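Local coordinates for peptide methionine sulfoxide reductase msrA/msrB (Neisseria meningitidis, PDB 3BQG), which catalyses the reduction of S-form methionine sulfoxide in peptides back to methionine through its MsrA domain, which contains a redox-active cysteine, at residues G36-P41 and T51-T56; S31-G36 and D137-H142. The protein carries 1 engineered substitution. All coordinates share one frame; numbering follows the deposited sequence.

In the fold
Both contacts lie toward one edge of the mixed sheet of the MsrA domain, with centres about 9 Å apart. Strand 54-62 lies beside strand 26-34, which in turn lies beside the outermost strand 135-137. The segments follow one another as 31-36, 36-41, 51-56 and 137-142. Contact 1 is therefore nested in the long stretch of chain closed by contact 2, and Gly36 belongs to both. Thr56 O and Gly32 N, 2.8 Å apart, probably form a hydrogen bond, as do Ala54 N and Ala34 O. His53 CB also packs on Tyr33 CB. Both contacts touch Phe13, the residue after Cys12, which is seen here as the sulfenic acid; this places them close to the redox-active cysteine.

Contact 1 (G36-P41 and T51-T56)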
ATOM      1  N   GLY A  36      -9.629   4.319   9.324  1.00 12.60           N
ATOM      2  CA  GLY A  36     -11.016   4.653   9.092  1.00 14.60           C
ATOM      3  C   GLY A  36     -11.573   5.210  10.390  1.00 17.25           C
ATOM      4  O   GLY A  36     -10.830   5.413  11.355  1.00 17.36           O
ATOM      5  N   ASN A  37     -12.880   5.428  10.432  1.00 18.38           N
ATOM      6  CA  ASN A  37     -13.518   5.989  11.611  1.00 19.41           C
ATOM      7  C   ASN A  37     -14.150   4.937  12.505  1.00 21.38           C
ATOM      8  O   ASN A  37     -14.623   5.244  13.602  1.00 20.71           O
ATOM      9  CB  ASN A  37     -14.580   6.993  11.172  1.00 21.46           C
ATOM     10  CG  ASN A  37     -13.996   8.139  10.375  1.00 22.08           C
ATOM     11  OD1 ASN A  37     -14.618   8.636   9.438  1.00 25.38           O
ATOM     12  ND2 ASN A  37     -12.802   8.573  10.751  1.00 22.35           N
ATOM     13  N   THR A  38     -14.158   3.693  12.043  1.00 20.85           N
ATOM     14  CA  THR A  38     -14.767   2.622  12.820  1.00 22.83           C
ATOM     15  C   THR A  38     -13.836   1.441  12.998  1.00 23.45           C
ATOM     16  O   THR A  38     -12.805   1.336  12.331  1.00 24.37           O
ATOM     17  CB  THR A  38     -16.045   2.112  12.135  1.00 22.14           C
ATOM     18  OG1 THR A  38     -15.693   1.420  10.930  1.00 25.36           O
ATOM     19  CG2 THR A  38     -16.952   3.271  11.779  1.00 23.29           C
ATOM     20  N   LYS A  39     -14.216   0.542  13.896  1.00 24.56           N
ATOM     21  CA  LYS A  39     -13.424  -0.647  14.154  1.00 26.72           C
ATOM     22  C   LYS A  39     -14.050  -1.861  13.471  1.00 25.94           C
ATOM     23  O   LYS A  39     -15.268  -1.946  13.323  1.00 26.34           O
ATOM     24  CB  LYS A  39     -13.320  -0.892  15.659  1.00 28.80           C
ATOM     25  CG  LYS A  39     -12.670   0.254  16.407  1.00 32.38           C
ATOM     26  CD  LYS A  39     -12.264  -0.156  17.809  1.00 35.12           C
ATOM     27  CE  LYS A  39     -11.345   0.887  18.422  1.00 36.26           C
ATOM     28  NZ  LYS A  39     -10.722   0.395  19.675  1.00 38.84           N
ATOM     29  N   ASN A  40     -13.201  -2.785  13.034  1.00 23.27           N
ATOM     30  CA  ASN A  40     -13.650  -4.012  12.385  1.00 23.74           C
ATOM     31  C   ASN A  40     -14.629  -3.839  11.223  1.00 22.95           C
ATOM     32  O   ASN A  40     -15.675  -4.483  11.190  1.00 22.49           O
ATOM     33  CB  ASN A  40     -14.279  -4.929  13.435  1.00 25.90           C
ATOM     34  CG  ASN A  40     -13.332  -5.239  14.573  1.00 28.06           C
ATOM     35  OD1 ASN A  40     -12.260  -5.811  14.364  1.00 28.71           O
ATOM     36  ND2 ASN A  40     -13.719  -4.860  15.788  1.00 28.63           N
ATOM     37  N   PRO A  41     -14.305  -2.978  10.246  1.00 21.23           N
ATOM     38  CA  PRO A  41     -15.251  -2.826   9.137  1.00 20.29           C
ATOM     39  C   PRO A  41     -15.221  -4.014   8.175  1.00 21.63           C
ATOM     40  O   PRO A  41     -14.245  -4.770   8.127  1.00 20.71           O
ATOM     41  CB  PRO A  41     -14.775  -1.544   8.463  1.00 19.23           C
ATOM     42  CG  PRO A  41     -13.286  -1.647   8.621  1.00 19.74           C
ATOM     43  CD  PRO A  41     -13.147  -2.081  10.075  1.00 19.51           C
ATOM     44  N   THR A  51     -17.169   4.382   5.935  1.00 19.42           N
ATOM     45  CA  THR A  51     -16.445   4.308   7.193  1.00 17.86           C
ATOM     46  C   THR A  51     -15.134   5.111   7.116  1.00 17.55           C
ATOM     47  O   THR A  51     -14.526   5.415   8.144  1.00 16.45           O
ATOM     48  CB  THR A  51     -16.143   2.851   7.572  1.00 18.19           C
ATOM     49  OG1 THR A  51     -15.451   2.213   6.496  1.00 17.60           O
ATOM     50  CG2 THR A  51     -17.429   2.094   7.871  1.00 20.19           C
ATOM     51  N   GLY A  52     -14.705   5.435   5.895  1.00 15.29           N
ATOM     52  CA  GLY A  52     -13.498   6.229   5.696  1.00 15.71           C
ATOM     53  C   GLY A  52     -12.152   5.530   5.610  1.00 15.69           C
ATOM     54  O   GLY A  52     -11.121   6.190   5.459  1.00 15.16           O
ATOM     55  N   HIS A  53     -12.148   4.205   5.704  1.00 14.33           N
ATOM     56  CA  HIS A  53     -10.913   3.421   5.644  1.00 14.37           C
ATOM     57  C   HIS A  53     -10.301   3.419   4.253  1.00 14.17           C
ATOM     58  O   HIS A  53     -11.002   3.542   3.253  1.00 14.89           O
ATOM     59  CB  HIS A  53     -11.186   1.960   6.033  1.00 13.16           C
ATOM     60  CG  HIS A  53     -11.718   1.790   7.417  1.00 14.20           C
ATOM     61  ND1 HIS A  53     -10.918   1.440   8.484  1.00 15.03           N
ATOM     62  CD2 HIS A  53     -12.968   1.932   7.915  1.00 11.33           C
ATOM     63  CE1 HIS A  53     -11.654   1.370   9.578  1.00 12.96           C
ATOM     64  NE2 HIS A  53     -12.902   1.663   9.259  1.00 15.46           N
ATOM     65  N   ALA A  54      -8.988   3.249   4.199  1.00 13.19           N
ATOM     66  CA  ALA A  54      -8.278   3.183   2.930  1.00 11.74           C
ATOM     67  C   ALA A  54      -7.915   1.717   2.689  1.00 13.33           C
ATOM     68  O   ALA A  54      -7.533   1.010   3.629  1.00 12.84           O
ATOM     69  CB  ALA A  54      -7.013   4.011   3.006  1.00 11.18           C
ATOM     70  N   GLU A  55      -8.052   1.242   1.453  1.00 14.56           N
ATOM     71  CA  GLU A  55      -7.660  -0.131   1.174  1.00 15.89           C
ATOM     72  C   GLU A  55      -6.145  -0.085   1.311  1.00 15.82           C
ATOM     73  O   GLU A  55      -5.462   0.693   0.640  1.00 14.76           O
ATOM     74  CB  GLU A  55      -8.126  -0.561  -0.218  1.00 16.46           C
ATOM     75  CG  GLU A  55      -9.582  -1.039  -0.183  1.00 19.14           C
ATOM     76  CD  GLU A  55     -10.092  -1.552  -1.510  1.00 21.09           C
ATOM     77  OE1 GLU A  55      -9.297  -2.135  -2.275  1.00 22.31           O
ATOM     78  OE2 GLU A  55     -11.303  -1.387  -1.779  1.00 21.39           O
ATOM     79  N   THR A  56      -5.634  -0.908   2.213  1.00 14.50           N
ATOM     80  CA  THR A  56      -4.217  -0.916   2.538  1.00 15.10           C
ATOM     81  C   THR A  56      -3.629  -2.318   2.558  1.00 15.76           C
ATOM     82  O   THR A  56      -4.338  -3.299   2.776  1.00 16.10           O
ATOM     83  CB  THR A  56      -4.023  -0.264   3.940  1.00 15.24           C
ATOM     84  OG1 THR A  56      -4.593   1.055   3.932  1.00 15.10           O
ATOM     85  CG2 THR A  56      -2.553  -0.185   4.318  1.00 14.89           C
TER
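The loop 36-41 forms a pocket for the imidazole of His53, the residue just before strand 54-62. The ring is sandwiched. Gly36 has no side chain, and its CA sits over the ring centre in a CH-pi contact. Pro41 covers the opposite face. Its CG is 3.5 Å from the centroid of the His53 ring, shifted toward the NE2 and CE1 rim. With CG anti to its carbonyl carbon (chi1 -61°), the His53 ring enters the loop between Gly36 and Pro41.

Thr38 meets the outer part of the same ring. Its OG1 is 3.3 Å from His53 NE2 in a nearly straight hydrogen bond, and either group could be the donor. Chi1 of Thr38 (69°) places OG1 between the backbone N and the carbonyl carbon, where it can reach the ring nitrogen. Thr38 O is 3.0 Å from His53 CE1. The methyl group CG2 of Thr51 packs at 3.6 Å from Thr38 OG1, and the two threonine side chains cross at about a right angle.

A backbone bond ties down the start of the loop. Asn37 N donates to Thr51 O at 2.8 Å, approaching nearly along the C=O axis. Asn37 CB also rests on Thr51 O, at 3.4 Å.

Residues beyond the two segments also hold them: Asn134 OD1 bonds Gly36 N, and Arg96 NH1 bonds Gly52 O. The face of helix 43-48 that bears Val46 packs on Pro41 and Thr51, while Tyr136 of strand 135-137 touches Pro41 and His53. Beyond His53 the chain enters strand 54-62. There Glu55 bonds Phe13 N, next to the oxidised Cys12, and Ala54 and Thr56 pair with strand 26-34.

Contact 2 (S31-G36 and D137-H142); sequences SGYANG and DAEEYH
Gly32 and Asp137 form an antiparallel, non-hydrogen-bonded pair where strand 26-34 meets the short edge strand 135-137 of the MsrA sheet. Their CA atoms are 4.1 Å apart. Next to this pair, Ala138 N donates to Ser31 O at 2.8 Å, with the donor tilted 24° from the carbonyl plane. Gln143 NE2 also bonds Ser31 O.

The tight part gathers round Tyr33. Its OH donates to Glu139 OE1 at 2.8 Å, on the syn lone pair of the carboxylate. OE1 lies at the edge of the ring, in its plane, while the carboxylate is turned 89° against the ring. Glu139 bends at chi2 (86°), and its OE2 takes a second bond, from Tyr43 N, which should help fix the carboxylate. The Ala138 methyl packs 3.8 Å from Tyr33 CZ. His142 CD2 approaches Tyr33 OH at 3.8 Å, on the same side of the ring plane as the Ala138 methyl. His142 itself is held elsewhere, with ND1 bonded to Trp14 NE1 and its ring against Phe13 edge to face.

The solvent side is looser. Asp137 is exposed, its CB points away from strand 26-34, and it meets the strand mainly through backbone atoms. Elsewhere, a water links the buried Ser31 and His142: it accepts from Ser31 OG at 2.8 Å and donates to His142 O at 2.6 Å.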
ATOM      1  N   SER A  31      -3.931  -7.782   2.937  1.00 17.69           N
ATOM      2  CA  SER A  31      -4.827  -6.702   2.541  1.00 17.91           C
ATOM      3  C   SER A  31      -5.793  -6.395   3.679  1.00 16.17           C
ATOM      4  O   SER A  31      -6.249  -7.297   4.388  1.00 16.37           O
ATOM      5  CB  SER A  31      -5.612  -7.081   1.278  1.00 17.95           C
ATOM      6  OG  SER A  31      -4.772  -7.086   0.137  1.00 18.63           O
ATOM      7  N   GLY A  32      -6.103  -5.115   3.851  1.00 13.28           N
ATOM      8  CA  GLY A  32      -7.006  -4.710   4.916  1.00 14.80           C
ATOM      9  C   GLY A  32      -7.514  -3.288   4.765  1.00 13.25           C
ATOM     10  O   GLY A  32      -7.306  -2.648   3.735  1.00 13.61           O
ATOM     11  N   TYR A  33      -8.163  -2.792   5.814  1.00 13.93           N
ATOM     12  CA  TYR A  33      -8.753  -1.454   5.836  1.00 14.26           C
ATOM     13  C   TYR A  33      -8.067  -0.642   6.928  1.00 15.02           C
ATOM     14  O   TYR A  33      -8.085  -1.031   8.098  1.00 13.18           O
ATOM     15  CB  TYR A  33     -10.243  -1.592   6.130  1.00 15.00           C
ATOM     16  CG  TYR A  33     -10.887  -2.692   5.313  1.00 16.72           C
ATOM     17  CD1 TYR A  33     -11.037  -2.556   3.934  1.00 15.82           C
ATOM     18  CD2 TYR A  33     -11.314  -3.886   5.910  1.00 17.83           C
ATOM     19  CE1 TYR A  33     -11.593  -3.569   3.167  1.00 16.75           C
ATOM     20  CE2 TYR A  33     -11.872  -4.912   5.147  1.00 17.78           C
ATOM     21  CZ  TYR A  33     -12.008  -4.743   3.776  1.00 19.68           C
ATOM     22  OH  TYR A  33     -12.571  -5.731   3.002  1.00 20.88           O
ATOM     23  N   ALA A  34      -7.484   0.493   6.552  1.00 15.70           N
ATOM     24  CA  ALA A  34      -6.750   1.309   7.512  1.00 14.52           C
ATOM     25  C   ALA A  34      -7.214   2.742   7.683  1.00 15.03           C
ATOM     26  O   ALA A  34      -7.787   3.344   6.775  1.00 14.70           O
ATOM     27  CB  ALA A  34      -5.272   1.308   7.141  1.00 14.75           C
ATOM     28  N   ASN A  35      -6.923   3.282   8.865  1.00 14.38           N
ATOM     29  CA  ASN A  35      -7.242   4.660   9.220  1.00 13.16           C
ATOM     30  C   ASN A  35      -8.656   5.098   8.868  1.00 12.76           C
ATOM     31  O   ASN A  35      -8.859   6.111   8.198  1.00 13.53           O
ATOM     32  CB  ASN A  35      -6.216   5.605   8.579  1.00 13.04           C
ATOM     33  CG  ASN A  35      -4.845   5.523   9.244  1.00 15.85           C
ATOM     34  OD1 ASN A  35      -4.564   4.595  10.006  1.00 12.95           O
ATOM     35  ND2 ASN A  35      -3.984   6.490   8.946  1.00 13.87           N
ATOM     36  N   GLY A  36      -9.629   4.319   9.324  1.00 12.60           N
ATOM     37  CA  GLY A  36     -11.016   4.653   9.092  1.00 14.60           C
ATOM     38  C   GLY A  36     -11.573   5.210  10.390  1.00 17.25           C
ATOM     39  O   GLY A  36     -10.830   5.413  11.355  1.00 17.36           O
ATOM     40  N   ASP A 137      -7.780  -6.642   8.966  1.00 21.90           N
ATOM     41  CA  ASP A 137      -7.632  -7.563   7.830  1.00 22.58           C
ATOM     42  C   ASP A 137      -8.906  -7.666   6.997  1.00 20.72           C
ATOM     43  O   ASP A 137     -10.007  -7.690   7.543  1.00 20.87           O
ATOM     44  CB  ASP A 137      -7.303  -8.979   8.316  1.00 24.20           C
ATOM     45  CG  ASP A 137      -5.962  -9.077   9.004  1.00 25.25           C
ATOM     46  OD1 ASP A 137      -5.318  -8.036   9.242  1.00 26.64           O
ATOM     47  OD2 ASP A 137      -5.559 -10.217   9.314  1.00 26.98           O
ATOM     48  N   ALA A 138      -8.749  -7.749   5.678  1.00 18.60           N
ATOM     49  CA  ALA A 138      -9.893  -7.894   4.786  1.00 18.37           C
ATOM     50  C   ALA A 138     -10.332  -9.354   4.865  1.00 19.70           C
ATOM     51  O   ALA A 138      -9.583 -10.205   5.352  1.00 16.95           O
ATOM     52  CB  ALA A 138      -9.497  -7.550   3.363  1.00 18.18           C
ATOM     53  N   GLU A 139     -11.546  -9.636   4.401  1.00 20.28           N
ATOM     54  CA  GLU A 139     -12.076 -10.999   4.413  1.00 22.62           C
ATOM     55  C   GLU A 139     -11.151 -11.953   3.657  1.00 24.45           C
ATOM     56  O   GLU A 139     -10.372 -11.533   2.796  1.00 22.88           O
ATOM     57  CB  GLU A 139     -13.480 -11.024   3.801  1.00 22.77           C
ATOM     58  CG  GLU A 139     -14.504 -10.230   4.603  1.00 23.42           C
ATOM     59  CD  GLU A 139     -14.537  -8.751   4.242  1.00 25.08           C
ATOM     60  OE1 GLU A 139     -13.484  -8.189   3.857  1.00 23.61           O
ATOM     61  OE2 GLU A 139     -15.624  -8.147   4.362  1.00 23.27           O
ATOM     62  N   GLU A 140     -11.236 -13.236   3.991  1.00 26.59           N
ATOM     63  CA  GLU A 140     -10.395 -14.251   3.369  1.00 26.85           C
ATOM     64  C   GLU A 140     -10.453 -14.283   1.843  1.00 26.25           C
ATOM     65  O   GLU A 140      -9.429 -14.481   1.189  1.00 26.46           O
ATOM     66  CB  GLU A 140     -10.740 -15.630   3.953  1.00 30.57           C
ATOM     67  CG  GLU A 140     -10.163 -16.828   3.203  1.00 34.43           C
ATOM     68  CD  GLU A 140     -11.090 -17.330   2.101  1.00 37.77           C
ATOM     69  OE1 GLU A 140     -12.288 -17.562   2.394  1.00 37.54           O
ATOM     70  OE2 GLU A 140     -10.621 -17.499   0.951  1.00 38.16           O
ATOM     71  N   TYR A 141     -11.626 -14.077   1.261  1.00 25.77           N
ATOM     72  CA  TYR A 141     -11.706 -14.109  -0.191  1.00 26.52           C
ATOM     73  C   TYR A 141     -10.885 -13.003  -0.845  1.00 25.36           C
ATOM     74  O   TYR A 141     -10.581 -13.074  -2.034  1.00 24.52           O
ATOM     75  CB  TYR A 141     -13.164 -14.049  -0.675  1.00 29.15           C
ATOM     76  CG  TYR A 141     -13.912 -12.767  -0.391  1.00 32.05           C
ATOM     77  CD1 TYR A 141     -14.553 -12.562   0.831  1.00 33.04           C
ATOM     78  CD2 TYR A 141     -14.029 -11.778  -1.371  1.00 32.87           C
ATOM     79  CE1 TYR A 141     -15.305 -11.405   1.070  1.00 35.21           C
ATOM     80  CE2 TYR A 141     -14.774 -10.619  -1.142  1.00 34.62           C
ATOM     81  CZ  TYR A 141     -15.411 -10.441   0.076  1.00 34.84           C
ATOM     82  OH  TYR A 141     -16.168  -9.313   0.291  1.00 35.73           O
ATOM     83  N   HIS A 142     -10.514 -11.986  -0.067  1.00 23.40           N
ATOM     84  CA  HIS A 142      -9.704 -10.886  -0.587  1.00 21.44           C
ATOM     85  C   HIS A 142      -8.201 -11.170  -0.522  1.00 22.06           C
ATOM     86  O   HIS A 142      -7.433 -10.643  -1.327  1.00 22.31           O
ATOM     87  CB  HIS A 142     -10.000  -9.593   0.177  1.00 23.34           C
ATOM     88  CG  HIS A 142     -11.259  -8.909  -0.253  1.00 22.20           C
ATOM     89  ND1 HIS A 142     -11.472  -8.490  -1.549  1.00 24.95           N
ATOM     90  CD2 HIS A 142     -12.363  -8.552   0.444  1.00 23.97           C
ATOM     91  CE1 HIS A 142     -12.653  -7.905  -1.632  1.00 25.43           C
ATOM     92  NE2 HIS A 142     -13.214  -7.928  -0.435  1.00 25.31           N
TER
HETATM   93  O   HOH W   1      -5.662  -8.785  -1.936  1.00 25.06           O